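Transcriptional regulator, TetR family (Myxococcus xanthus, PDB 5K7F) probably represses transcription by binding DNA as a dimeric TetR-type regulator, and is implicated in the control of alternative isovaleryl-coenzyme A biosynthesis. Local coordinates at residues L22-R27 with A43-M48; F65-Y70 with I113-E118; M72-E77 with I101-R106; R94-H99 with V138-E143. All blocks are in the same frame, centred on the assembly; numbering follows the deposited sequence. Where two conformers were deposited one is given.

Interaction 1: residues L22-R27 with A43-M48; sequences LETAAR and AAACRM
A small apolar contact at the protein surface, between T24 on helix 18-32 and A45 and C46 where helix 39-45 ends, joins the first two helices of the N-terminal domain. Its size is modest: 112 Å² is buried in total, and the closest pair of alpha carbons, T24 CA and C46 CA, stands 6.7 Å apart. T24 makes all the close contacts on its side. Its methyl lies anti to the backbone N, which turns it out from helix 18-32 to meet two partners, T24 CG2 being 3.7 Å from C46 SG and 3.8 Å from the methyl A45 CB. The sulfur also lies against the root of the same side chain, since T24 CB is 3.8 Å from C46 SG. The hydroxyl takes the other branch, with OG1 anti to the carbonyl carbon, and bonds to the carbonyl oxygen of A20 in its own helix, so the two branches divide polar and apolar duties. Both segments belong to the three-helix DNA-binding domain of the TetR family, and A43-M48 falls within its predicted helix-turn-helix, at the exit of the first helix of that motif. The exit is a Schellman motif: R47 has positive phi (54°), M48 N bonds back to A43 O at 3.0 Å, and R47 N to A44 O at 2.9 Å. The chain thus turns immediately after C46, the residue whose sulfur rests on T24. Helix 18-32 extends the same apolar seam through L28, which A45 touches, and I21, which meets both C46 and M48.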
loop_
_atom_site.group_PDB
_atom_site.type_symbol
_atom_site.label_atom_id
_atom_site.label_comp_id
_atom_site.label_asym_id
_atom_site.label_seq_id
_atom_site.Cartn_x
_atom_site.Cartn_y
_atom_site.Cartn_z
ATOM N N LEU A 22 -22.851 5.320 0.979
ATOM C CA LEU A 22 -21.648 4.489 0.842
ATOM C C LEU A 22 -20.423 5.169 1.443
ATOM O O LEU A 22 -19.555 4.494 2.033
ATOM C CB LEU A 22 -21.363 4.165 -0.624
ATOM C CG LEU A 22 -22.443 3.439 -1.405
ATOM C CD1 LEU A 22 -21.997 3.142 -2.790
ATOM C CD2 LEU A 22 -22.882 2.177 -0.700
ATOM N N GLU A 23 -20.353 6.500 1.323
ATOM C CA GLU A 23 -19.242 7.267 1.871
ATOM C C GLU A 23 -19.295 7.277 3.385
ATOM O O GLU A 23 -18.258 7.192 4.052
ATOM C CB GLU A 23 -19.273 8.710 1.327
ATOM C CG GLU A 23 -18.936 8.803 -0.186
ATOM C CD GLU A 23 -19.257 10.146 -0.810
ATOM O OE1 GLU A 23 -19.441 11.126 -0.053
ATOM O OE2 GLU A 23 -19.280 10.225 -2.058
ATOM N N THR A 24 -20.506 7.380 3.934
ATOM C CA THR A 24 -20.684 7.357 5.380
ATOM C C THR A 24 -20.332 5.976 5.920
ATOM O O THR A 24 -19.598 5.849 6.894
ATOM C CB THR A 24 -22.127 7.782 5.744
ATOM O OG1 THR A 24 -22.369 9.152 5.380
ATOM C CG2 THR A 24 -22.385 7.610 7.236
ATOM N N ALA A 25 -20.814 4.926 5.257
ATOM C CA ALA A 25 -20.460 3.561 5.633
ATOM C C ALA A 25 -18.957 3.319 5.542
ATOM O O ALA A 25 -18.373 2.665 6.413
ATOM C CB ALA A 25 -21.217 2.591 4.737
ATOM N N ALA A 26 -18.324 3.799 4.464
ATOM C CA ALA A 26 -16.875 3.653 4.323
ATOM C C ALA A 26 -16.135 4.313 5.489
ATOM O O ALA A 26 -15.176 3.744 6.024
ATOM C CB ALA A 26 -16.403 4.247 2.994
ATOM N N ARG A 27 -16.551 5.522 5.876
ATOM C CA ARG A 27 -15.996 6.149 7.080
ATOM C C ARG A 27 -16.096 5.223 8.304
ATOM O O ARG A 27 -15.098 4.958 8.990
ATOM C CB ARG A 27 -16.697 7.484 7.352
ATOM C CG ARG A 27 -16.234 8.599 6.476
ATOM C CD ARG A 27 -16.704 9.939 7.032
ATOM N NE ARG A 27 -18.013 10.329 6.496
ATOM C CZ ARG A 27 -18.210 10.812 5.263
ATOM N NH1 ARG A 27 -17.183 10.959 4.422
ATOM N NH2 ARG A 27 -19.438 11.143 4.853
ATOM N N ALA A 43 -27.267 3.102 9.568
ATOM C CA ALA A 43 -28.487 3.873 9.415
ATOM C C ALA A 43 -28.454 5.110 10.302
ATOM O O ALA A 43 -28.757 6.212 9.849
ATOM C CB ALA A 43 -29.707 3.019 9.733
ATOM N N ALA A 44 -28.058 4.951 11.562
ATOM C CA ALA A 44 -28.026 6.100 12.465
ATOM C C ALA A 44 -27.025 7.156 11.996
ATOM O O ALA A 44 -27.319 8.355 12.027
ATOM C CB ALA A 44 -27.698 5.654 13.893
ATOM N N ALA A 45 -25.839 6.734 11.555
ATOM C CA ALA A 45 -24.860 7.710 11.073
ATOM C C ALA A 45 -25.354 8.459 9.838
ATOM O O ALA A 45 -24.918 9.586 9.590
ATOM C CB ALA A 45 -23.535 7.020 10.779
ATOM N N CYS A 46 -26.211 7.829 9.027
ATOM C CA CYS A 46 -26.834 8.450 7.867
ATOM C C CYS A 46 -28.089 9.230 8.227
ATOM O O CYS A 46 -28.707 9.844 7.345
ATOM C CB CYS A 46 -27.190 7.386 6.826
ATOM S SG CYS A 46 -25.770 6.652 6.011
ATOM N N ARG A 47 -28.481 9.211 9.501
ATOM C CA ARG A 47 -29.722 9.820 9.942
ATOM C C ARG A 47 -30.913 9.291 9.144
ATOM O O ARG A 47 -31.777 10.050 8.716
ATOM C CB ARG A 47 -29.628 11.344 9.845
ATOM C CG ARG A 47 -30.292 12.078 10.999
ATOM C CD ARG A 47 -31.078 13.288 10.493
ATOM N NE ARG A 47 -30.274 14.079 9.567
ATOM C CZ ARG A 47 -29.710 15.249 9.849
ATOM N NH1 ARG A 47 -28.999 15.867 8.910
ATOM N NH2 ARG A 47 -29.863 15.816 11.042
ATOM N N MET A 48 -30.961 7.969 8.947
ATOM C CA MET A 48 -32.034 7.311 8.205
ATOM C C MET A 48 -32.719 6.271 9.086
ATOM O O MET A 48 -32.148 5.785 10.054
ATOM C CB MET A 48 -31.520 6.600 6.944
ATOM C CG MET A 48 -30.929 7.489 5.951
ATOM S SD MET A 48 -30.182 6.497 4.654
ATOM C CE MET A 48 -31.606 5.997 3.716
#

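Interaction 2: residues F65-Y70 with I113-E118; sequences FAIMNY and IIILHE
I67 and M68 on helix 60-83 pack on I115 and L116 of helix 110-117, a crossing that joins the helix leading out of the DNA-binding domain to the all-helical C-terminal domain of the TetR fold. The local axes approach to 8.4 Å at a signed angle of -110°, and M68 CA and L116 CA come within 4.9 Å, a close approach of the two backbones at this pair. The two isoleucines touch through their gamma methyls, I67 CG2 to I115 CG2 at 4.1 Å, while their side chains run obliquely to each other. L116 has CG anti to the backbone N (chi1 -180°), and from there its CD1 branch lies 3.6 Å from M68 O and also reaches the M68 beta carbon. M68 is extended through chi2 but bends at chi3 (72°), turning its terminal methyl toward the end of helix 110-117. The carbonyl that this methyl approaches is already engaged by the ammonium group of K134 on helix 125-150, and the next one, H117 O, accepts a bond from K175 of the second subunit. At the end of the bent thioether, M68 CE lies 3.3 Å from L116 O.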
loop_
_atom_site.group_PDB
_atom_site.type_symbol
_atom_site.label_atom_id
_atom_site.label_comp_id
_atom_site.label_asym_id
_atom_site.label_seq_id
_atom_site.Cartn_x
_atom_site.Cartn_y
_atom_site.Cartn_z
ATOM N N PHE A 65 -19.648 -4.828 -1.464
ATOM C CA PHE A 65 -19.557 -4.846 -2.930
ATOM C C PHE A 65 -19.980 -3.511 -3.522
ATOM O O PHE A 65 -19.416 -3.042 -4.521
ATOM C CB PHE A 65 -20.457 -5.962 -3.449
ATOM C CG PHE A 65 -20.549 -6.072 -4.944
ATOM C CD1 PHE A 65 -19.429 -6.026 -5.741
ATOM C CD2 PHE A 65 -21.773 -6.310 -5.538
ATOM C CE1 PHE A 65 -19.537 -6.179 -7.096
ATOM C CE2 PHE A 65 -21.881 -6.455 -6.889
ATOM C CZ PHE A 65 -20.763 -6.402 -7.669
ATOM N N ALA A 66 -20.983 -2.899 -2.928
ATOM C CA ALA A 66 -21.416 -1.592 -3.396
ATOM C C ALA A 66 -20.311 -0.551 -3.222
ATOM O O ALA A 66 -20.097 0.308 -4.100
ATOM C CB ALA A 66 -22.654 -1.177 -2.619
ATOM N N ILE A 67 -19.653 -0.559 -2.063
ATOM C CA ILE A 67 -18.595 0.425 -1.847
ATOM C C ILE A 67 -17.472 0.179 -2.841
ATOM O O ILE A 67 -16.970 1.132 -3.462
ATOM C CB ILE A 67 -18.093 0.423 -0.389
ATOM C CG1 ILE A 67 -19.179 0.914 0.572
ATOM C CG2 ILE A 67 -16.848 1.338 -0.221
ATOM C CD1 ILE A 67 -18.869 0.634 2.027
ATOM N N MET A 68 -17.065 -1.102 -3.022
ATOM C CA MET A 68 -15.978 -1.393 -3.947
ATOM C C MET A 68 -16.348 -1.030 -5.393
ATOM O O MET A 68 -15.529 -0.479 -6.134
ATOM C CB MET A 68 -15.539 -2.858 -3.763
ATOM C CG MET A 68 -14.970 -3.101 -2.368
ATOM S SD MET A 68 -14.353 -4.794 -2.130
ATOM C CE MET A 68 -12.899 -4.678 -3.144
ATOM N N ASN A 69 -17.577 -1.291 -5.819
ATOM C CA ASN A 69 -18.002 -0.859 -7.146
ATOM C C ASN A 69 -18.029 0.661 -7.261
ATOM O O ASN A 69 -17.719 1.220 -8.321
ATOM C CB ASN A 69 -19.378 -1.425 -7.457
ATOM C CG ASN A 69 -19.306 -2.765 -8.134
ATOM O OD1 ASN A 69 -18.370 -3.064 -8.894
ATOM N ND2 ASN A 69 -20.317 -3.561 -7.910
ATOM N N TYR A 70 -18.403 1.341 -6.179
ATOM C CA TYR A 70 -18.385 2.800 -6.194
ATOM C C TYR A 70 -16.955 3.290 -6.354
ATOM O O TYR A 70 -16.690 4.219 -7.127
ATOM C CB TYR A 70 -19.009 3.344 -4.912
ATOM C CG TYR A 70 -19.044 4.883 -4.805
ATOM C CD1 TYR A 70 -19.240 5.680 -5.911
ATOM C CD2 TYR A 70 -18.854 5.518 -3.585
ATOM C CE1 TYR A 70 -19.247 7.055 -5.819
ATOM C CE2 TYR A 70 -18.864 6.908 -3.501
ATOM C CZ TYR A 70 -19.054 7.653 -4.604
ATOM O OH TYR A 70 -19.063 9.036 -4.537
ATOM N N ILE A 113 -11.792 4.492 -1.347
ATOM C CA ILE A 113 -10.681 3.919 -2.097
ATOM C C ILE A 113 -9.852 2.996 -1.199
ATOM O O ILE A 113 -9.329 1.974 -1.642
ATOM C CB ILE A 113 -9.830 5.045 -2.716
ATOM C CG1 ILE A 113 -10.685 6.001 -3.594
ATOM C CG2 ILE A 113 -8.610 4.499 -3.455
ATOM C CD1 ILE A 113 -11.437 5.327 -4.792
ATOM N N ILE A 114 -9.695 3.350 0.076
ATOM C CA ILE A 114 -9.007 2.470 1.007
ATOM C C ILE A 114 -9.690 1.105 1.050
ATOM O O ILE A 114 -9.028 0.051 1.036
ATOM C CB ILE A 114 -8.976 3.141 2.393
ATOM C CG1 ILE A 114 -8.052 4.363 2.330
ATOM C CG2 ILE A 114 -8.584 2.161 3.490
ATOM C CD1 ILE A 114 -8.126 5.211 3.578
ATOM N N ILE A 115 -11.024 1.102 1.122
ATOM C CA ILE A 115 -11.727 -0.165 1.247
ATOM C C ILE A 115 -11.577 -0.985 -0.025
ATOM O O ILE A 115 -11.440 -2.219 0.024
ATOM C CB ILE A 115 -13.193 0.082 1.621
ATOM C CG1 ILE A 115 -13.269 0.513 3.081
ATOM C CG2 ILE A 115 -14.044 -1.152 1.366
ATOM C CD1 ILE A 115 -14.572 1.173 3.423
ATOM N N LEU A 116 -11.554 -0.308 -1.175
ATOM C CA LEU A 116 -11.346 -0.965 -2.463
ATOM C C LEU A 116 -10.114 -1.868 -2.468
ATOM O O LEU A 116 -10.109 -2.923 -3.116
ATOM C CB LEU A 116 -11.225 0.105 -3.535
ATOM C CG LEU A 116 -11.009 -0.356 -4.955
ATOM C CD1 LEU A 116 -12.112 -1.325 -5.416
ATOM C CD2 LEU A 116 -10.972 0.917 -5.806
ATOM N N HIS A 117 -9.044 -1.454 -1.801
ATOM C CA HIS A 117 -7.795 -2.193 -1.857
ATOM C C HIS A 117 -7.409 -2.815 -0.523
ATOM O O HIS A 117 -6.376 -3.507 -0.451
ATOM C CB HIS A 117 -6.682 -1.278 -2.385
ATOM C CG HIS A 117 -6.774 -1.041 -3.860
ATOM N ND1 HIS A 117 -6.441 -2.008 -4.785
ATOM C CD2 HIS A 117 -7.219 0.022 -4.574
ATOM C CE1 HIS A 117 -6.649 -1.543 -6.003
ATOM N NE2 HIS A 117 -7.124 -0.311 -5.906
ATOM N N GLU A 118 -8.219 -2.623 0.517
ATOM C CA GLU A 118 -8.011 -3.249 1.823
ATOM C C GLU A 118 -9.159 -4.210 2.147
ATOM O O GLU A 118 -9.078 -5.409 1.874
ATOM C CB GLU A 118 -7.891 -2.191 2.925
#

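Interaction 3: residues M72-E77 with I101-R106; sequences MDLFEE and ILLVTR
L103 of helix 89-105 packs between L74 and F75 of helix 60-83, a buried helix-helix contact where the long helix 60-83 lies against the C-terminal helical domain of the TetR fold. In all, 150 Å² is buried, and the nearest alpha carbons, F75 CA and L103 CA, are 7.8 Å apart. Along segment 101-106, I101 comes first and serves its own helix: its carbonyl oxygen receives the T105 hydroxyl, T105 OG1 to I101 O 2.8 Å, the hydroxyl approaching about 30° out of the plane of the carbonyl. L102 does likewise, its O accepting from both T105 N and R106 N. L103 then carries the whole contact, with CG anti to the backbone N (chi1 170°) and its two methyls parted between two targets. CD1 meets the beta carbon of L74, L103 CD1 to L74 CB 3.9 Å. L103 CD2 sits over the face of the F75 ring, 3.8 Å from the ring centroid and 5° off the normal, a centred CH-pi contact; all six ring carbons are nearly equidistant from it. Residues of other helices pack around the same side chains: L116 touches F75, I113 touches L103, and the Y137 ring meets that of F75 at a steep tilt. The L103 carbonyl accepts a bond from the hydroxyl of S109, in the turn after the helix. T105 follows as the last helical residue, its side chain touching I173 and F177. At R106 the backbone leaves the helix; its extended side chain runs beside the last turn, and L102 CB lies 3.4 Å above the R106 guanidinium plane, nearer its margin than its middle.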
loop_
_atom_site.group_PDB
_atom_site.type_symbol
_atom_site.label_atom_id
_atom_site.label_comp_id
_atom_site.label_asym_id
_atom_site.label_seq_id
_atom_site.Cartn_x
_atom_site.Cartn_y
_atom_site.Cartn_z
ATOM N N MET A 72 -14.543 1.822 -7.943
ATOM C CA MET A 72 -14.112 1.724 -9.341
ATOM C C MET A 72 -14.816 2.741 -10.230
ATOM O O MET A 72 -14.242 3.186 -11.230
ATOM C CB MET A 72 -14.348 0.324 -9.869
ATOM C CG MET A 72 -13.387 -0.754 -9.283
ATOM S SD MET A 72 -11.652 -0.250 -9.106
ATOM C CE MET A 72 -11.189 0.096 -10.806
ATOM N N ASP A 73 -16.071 3.071 -9.922
ATOM C CA ASP A 73 -16.760 4.176 -10.589
ATOM C C ASP A 73 -16.000 5.474 -10.403
ATOM O O ASP A 73 -15.960 6.322 -11.309
ATOM C CB ASP A 73 -18.174 4.343 -10.041
ATOM C CG ASP A 73 -19.138 3.322 -10.555
ATOM O OD1 ASP A 73 -18.816 2.621 -11.513
ATOM O OD2 ASP A 73 -20.272 3.279 -10.014
ATOM N N LEU A 74 -15.402 5.663 -9.225
ATOM C CA LEU A 74 -14.649 6.882 -8.986
ATOM C C LEU A 74 -13.378 6.928 -9.823
ATOM O O LEU A 74 -12.990 8.006 -10.284
ATOM C CB LEU A 74 -14.310 7.031 -7.505
ATOM C CG LEU A 74 -15.488 7.318 -6.609
ATOM C CD1 LEU A 74 -15.082 7.440 -5.142
ATOM C CD2 LEU A 74 -16.209 8.640 -7.115
ATOM N N PHE A 75 -12.675 5.790 -9.976
ATOM C CA PHE A 75 -11.536 5.749 -10.910
ATOM C C PHE A 75 -11.947 6.197 -12.323
ATOM O O PHE A 75 -11.213 6.936 -12.989
ATOM C CB PHE A 75 -10.884 4.340 -10.914
ATOM C CG PHE A 75 -9.798 4.165 -9.850
ATOM C CD1 PHE A 75 -8.471 4.505 -10.129
ATOM C CD2 PHE A 75 -10.092 3.672 -8.574
ATOM C CE1 PHE A 75 -7.489 4.353 -9.200
ATOM C CE2 PHE A 75 -9.087 3.539 -7.599
ATOM C CZ PHE A 75 -7.786 3.893 -7.919
ATOM N N GLU A 76 -13.113 5.773 -12.806
ATOM C CA GLU A 76 -13.613 6.286 -14.082
ATOM C C GLU A 76 -13.898 7.790 -14.029
ATOM O O GLU A 76 -13.468 8.557 -14.895
ATOM C CB GLU A 76 -14.894 5.544 -14.480
ATOM C CG GLU A 76 -15.574 6.134 -15.712
ATOM C CD GLU A 76 -14.755 5.970 -16.988
ATOM O OE1 GLU A 76 -13.856 5.078 -17.032
ATOM O OE2 GLU A 76 -15.047 6.722 -17.953
ATOM N N GLU A 77 -14.654 8.222 -13.027
ATOM C CA GLU A 77 -15.174 9.578 -13.004
ATOM C C GLU A 77 -14.099 10.604 -12.672
ATOM O O GLU A 77 -14.130 11.739 -13.180
ATOM C CB GLU A 77 -16.303 9.635 -11.994
ATOM C CG GLU A 77 -17.437 8.725 -12.405
ATOM C CD GLU A 77 -18.581 8.728 -11.417
ATOM O OE1 GLU A 77 -18.510 9.481 -10.413
ATOM O OE2 GLU A 77 -19.553 7.978 -11.663
ATOM N N ILE A 101 -3.650 10.723 -7.408
ATOM C CA ILE A 101 -3.225 11.150 -6.085
ATOM C C ILE A 101 -4.319 11.978 -5.434
ATOM O O ILE A 101 -4.574 11.879 -4.224
ATOM C CB ILE A 101 -1.901 11.930 -6.174
ATOM C CG1 ILE A 101 -0.747 10.998 -6.507
ATOM C CG2 ILE A 101 -1.572 12.649 -4.837
ATOM C CD1 ILE A 101 0.510 11.697 -6.972
ATOM N N LEU A 102 -4.974 12.805 -6.228
ATOM C CA LEU A 102 -6.099 13.575 -5.706
ATOM C C LEU A 102 -7.242 12.645 -5.278
ATOM O O LEU A 102 -7.812 12.802 -4.197
ATOM C CB LEU A 102 -6.555 14.627 -6.741
ATOM C CG LEU A 102 -5.540 15.734 -7.155
ATOM C CD1 LEU A 102 -6.104 16.618 -8.242
ATOM C CD2 LEU A 102 -5.020 16.518 -5.952
ATOM N N LEU A 103 -7.604 11.667 -6.102
ATOM C CA LEU A 103 -8.641 10.720 -5.685
ATOM C C LEU A 103 -8.320 10.035 -4.345
ATOM O O LEU A 103 -9.215 9.773 -3.537
ATOM C CB LEU A 103 -8.833 9.673 -6.782
ATOM C CG LEU A 103 -9.702 8.472 -6.432
ATOM C CD1 LEU A 103 -11.107 8.871 -6.180
ATOM C CD2 LEU A 103 -9.679 7.442 -7.555
ATOM N N VAL A 104 -7.042 9.785 -4.071
ATOM C CA VAL A 104 -6.621 9.092 -2.868
ATOM C C VAL A 104 -6.676 9.988 -1.651
ATOM O O VAL A 104 -6.827 9.485 -0.525
ATOM C CB VAL A 104 -5.203 8.554 -3.111
ATOM C CG1 VAL A 104 -4.510 8.265 -1.846
ATOM C CG2 VAL A 104 -5.289 7.267 -3.951
ATOM N N THR A 105 -6.563 11.317 -1.847
ATOM C CA THR A 105 -6.347 12.242 -0.741
ATOM C C THR A 105 -7.529 13.124 -0.444
ATOM O O THR A 105 -7.607 13.631 0.683
ATOM C CB THR A 105 -5.105 13.123 -0.970
ATOM O OG1 THR A 105 -5.110 13.745 -2.250
ATOM C CG2 THR A 105 -3.824 12.296 -0.879
ATOM N N ARG A 106 -8.455 13.298 -1.396
ATOM C CA ARG A 106 -9.630 14.138 -1.133
ATOM C C ARG A 106 -10.470 13.541 0.002
ATOM O O ARG A 106 -10.762 12.342 0.034
ATOM C CB ARG A 106 -10.471 14.293 -2.396
ATOM C CG ARG A 106 -9.820 15.097 -3.534
ATOM C CD ARG A 106 -10.913 15.827 -4.419
ATOM N NE ARG A 106 -10.379 16.385 -5.648
ATOM C CZ ARG A 106 -10.064 15.685 -6.727
ATOM N NH1 ARG A 106 -10.186 14.355 -6.734
ATOM N NH2 ARG A 106 -9.592 16.323 -7.778
#

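Interaction 4: residues R94-H99 with V138-E143; sequences RACMRH and VDFLEE
The backbone bond from E142 N to V138 O, 2.8 Å long, is the shortest polar bond in the two segments, and it closes the helical turn from which F140 and L141 reach C96 on the facing helix. The contact across is apolar and centres on one sulfur. C96 SG lies anti to its backbone N (chi1 -165°), a setting that sends it toward helix 125-150, where it has two neighbours: F140 CE2 at 3.9 Å and L141 CD2 at 4.0 Å. Toward the ring the approach is oblique, with C96 SG 5.2 Å from the F140 centroid and 74° off the ring normal, so this sulfur-aromatic contact is neither a stack on the face nor a clean edge approach. The spacing is wide, since C96 CA and L141 CA are 8.7 Å apart, and only 89 Å² is buried. Helices 89-105 and 125-150 therefore meet here through side-chain ends. A third helix, 60-83, also lies against this pair: C96 touches V79 and F140 touches L80. From the other helices, F166 of helix 159-171 contacts both L141 and M97, while R98 forms a salt bridge with D190 of helix 185-196.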
loop_
_atom_site.group_PDB
_atom_site.type_symbol
_atom_site.label_atom_id
_atom_site.label_comp_id
_atom_site.label_asym_id
_atom_site.label_seq_id
_atom_site.Cartn_x
_atom_site.Cartn_y
_atom_site.Cartn_z
ATOM N N ARG A 94 1.413 11.305 -16.729
ATOM C CA ARG A 94 1.604 12.402 -15.779
ATOM C C ARG A 94 0.260 12.935 -15.266
ATOM O O ARG A 94 0.090 13.179 -14.059
ATOM C CB ARG A 94 2.372 13.552 -16.433
ATOM C CG ARG A 94 3.800 13.239 -16.737
ATOM C CD ARG A 94 4.521 14.426 -17.388
ATOM N NE ARG A 94 5.877 14.074 -17.765
ATOM C CZ ARG A 94 6.468 14.432 -18.907
ATOM N NH1 ARG A 94 5.820 15.171 -19.801
ATOM N NH2 ARG A 94 7.708 14.035 -19.154
ATOM N N ALA A 95 -0.705 13.065 -16.159
ATOM C CA ALA A 95 -2.035 13.525 -15.758
ATOM C C ALA A 95 -2.755 12.465 -14.940
ATOM O O ALA A 95 -3.450 12.805 -13.971
ATOM C CB ALA A 95 -2.862 13.917 -16.981
ATOM N N CYS A 96 -2.588 11.177 -15.314
ATOM C CA CYS A 96 -3.248 10.078 -14.615
ATOM C C CYS A 96 -2.759 9.992 -13.178
ATOM O O CYS A 96 -3.548 9.880 -12.232
ATOM C CB CYS A 96 -3.014 8.778 -15.367
ATOM S SG CYS A 96 -4.085 7.405 -14.891
ATOM N N MET A 97 -1.444 10.119 -12.995
ATOM C CA MET A 97 -0.859 10.093 -11.666
ATOM C C MET A 97 -1.376 11.238 -10.803
ATOM O O MET A 97 -1.719 11.034 -9.627
ATOM C CB MET A 97 0.659 10.178 -11.750
ATOM C CG MET A 97 1.294 10.053 -10.362
ATOM S SD MET A 97 3.087 9.906 -10.438
ATOM C CE MET A 97 3.269 8.208 -9.970
ATOM N N ARG A 98 -1.396 12.460 -11.358
ATOM C CA ARG A 98 -1.883 13.593 -10.578
ATOM C C ARG A 98 -3.351 13.395 -10.180
ATOM O O ARG A 98 -3.695 13.491 -8.989
ATOM C CB ARG A 98 -1.673 14.885 -11.355
ATOM C CG ARG A 98 -2.057 16.151 -10.596
ATOM C CD ARG A 98 -1.739 17.382 -11.435
ATOM N NE ARG A 98 -1.815 18.654 -10.700
ATOM C CZ ARG A 98 -0.847 19.178 -9.944
ATOM N NH1 ARG A 98 0.324 18.550 -9.735
ATOM N NH2 ARG A 98 -1.053 20.361 -9.391
ATOM N N HIS A 99 -4.205 13.028 -11.135
ATOM C CA HIS A 99 -5.610 12.764 -10.793
ATOM C C HIS A 99 -5.764 11.640 -9.767
ATOM O O HIS A 99 -6.601 11.729 -8.855
ATOM C CB HIS A 99 -6.392 12.446 -12.060
ATOM C CG HIS A 99 -6.737 13.671 -12.891
ATOM N ND1 HIS A 99 -7.603 14.652 -12.464
ATOM C CD2 HIS A 99 -6.277 14.084 -14.098
ATOM C CE1 HIS A 99 -7.693 15.598 -13.389
ATOM N NE2 HIS A 99 -6.903 15.274 -14.400
ATOM N N VAL A 138 -5.254 -1.302 -14.515
ATOM C CA VAL A 138 -3.874 -1.730 -14.696
ATOM C C VAL A 138 -3.544 -1.842 -16.181
ATOM O O VAL A 138 -2.457 -1.435 -16.619
ATOM C CB VAL A 138 -3.607 -3.062 -13.964
ATOM C CG1 VAL A 138 -2.202 -3.568 -14.265
ATOM C CG2 VAL A 138 -3.744 -2.908 -12.471
ATOM N N ASP A 139 -4.479 -2.394 -16.979
ATOM C CA ASP A 139 -4.263 -2.512 -18.424
ATOM C C ASP A 139 -4.013 -1.146 -19.049
ATOM O O ASP A 139 -3.157 -0.985 -19.935
ATOM C CB ASP A 139 -5.486 -3.153 -19.099
ATOM C CG ASP A 139 -5.658 -4.629 -18.787
ATOM O OD1 ASP A 139 -4.735 -5.275 -18.248
ATOM O OD2 ASP A 139 -6.753 -5.143 -19.098
ATOM N N PHE A 140 -4.807 -0.158 -18.640
ATOM C CA PHE A 140 -4.639 1.198 -19.127
ATOM C C PHE A 140 -3.248 1.727 -18.816
ATOM O O PHE A 140 -2.588 2.305 -19.686
ATOM C CB PHE A 140 -5.708 2.073 -18.497
ATOM C CG PHE A 140 -5.629 3.552 -18.892
ATOM C CD1 PHE A 140 -6.238 4.025 -20.038
ATOM C CD2 PHE A 140 -4.945 4.468 -18.089
ATOM C CE1 PHE A 140 -6.201 5.397 -20.362
ATOM C CE2 PHE A 140 -4.901 5.817 -18.407
ATOM C CZ PHE A 140 -5.493 6.279 -19.554
ATOM N N LEU A 141 -2.792 1.554 -17.574
ATOM C CA LEU A 141 -1.445 2.009 -17.231
ATOM C C LEU A 141 -0.393 1.257 -18.046
ATOM O O LEU A 141 0.561 1.874 -18.559
ATOM C CB LEU A 141 -1.184 1.841 -15.727
ATOM C CG LEU A 141 -2.100 2.612 -14.754
ATOM C CD1 LEU A 141 -1.720 2.286 -13.322
ATOM C CD2 LEU A 141 -1.970 4.064 -14.987
ATOM N N GLU A 142 -0.558 -0.064 -18.217
ATOM C CA GLU A 142 0.437 -0.830 -18.974
ATOM C C GLU A 142 0.511 -0.376 -20.427
ATOM O O GLU A 142 1.605 -0.220 -20.976
ATOM C CB GLU A 142 0.142 -2.340 -18.897
ATOM C CG GLU A 142 0.333 -2.939 -17.535
ATOM C CD GLU A 142 0.362 -4.471 -17.477
ATOM O OE1 GLU A 142 0.196 -5.141 -18.508
ATOM O OE2 GLU A 142 0.542 -5.002 -16.362
ATOM N N GLU A 143 -0.633 -0.104 -21.059
ATOM C CA GLU A 143 -0.607 0.379 -22.440
ATOM C C GLU A 143 0.127 1.713 -22.544
ATOM O O GLU A 143 0.930 1.914 -23.453
ATOM C CB GLU A 143 -2.035 0.483 -22.986
#

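Overall arrangement
Interaction 1 is the surface contact of the four, whereas interactions 2, 3 and 4 are buried. Helix 60-83 serves both interactions 2 and 3, whose centres lie about 11 Å apart and which share one apolar cluster: L116 CD2 packs on F75 CE2 at 3.7 Å. Interactions 3 and 4 both use helix 89-105. Interaction 1 reaches interaction 2 through a probable hydrogen bond between E23 OE2 and Y70 OH and through A26 against I115, so that helix 18-32 packs against helices 60-83 and 110-117; interaction 4 lies farthest from it, about 31 Å between centres. All four are apolar: threonine methyl on cysteine in 1, aliphatic and methionine packing in 2, leucine on an aromatic face in 3, sulfur beside a ring in 4.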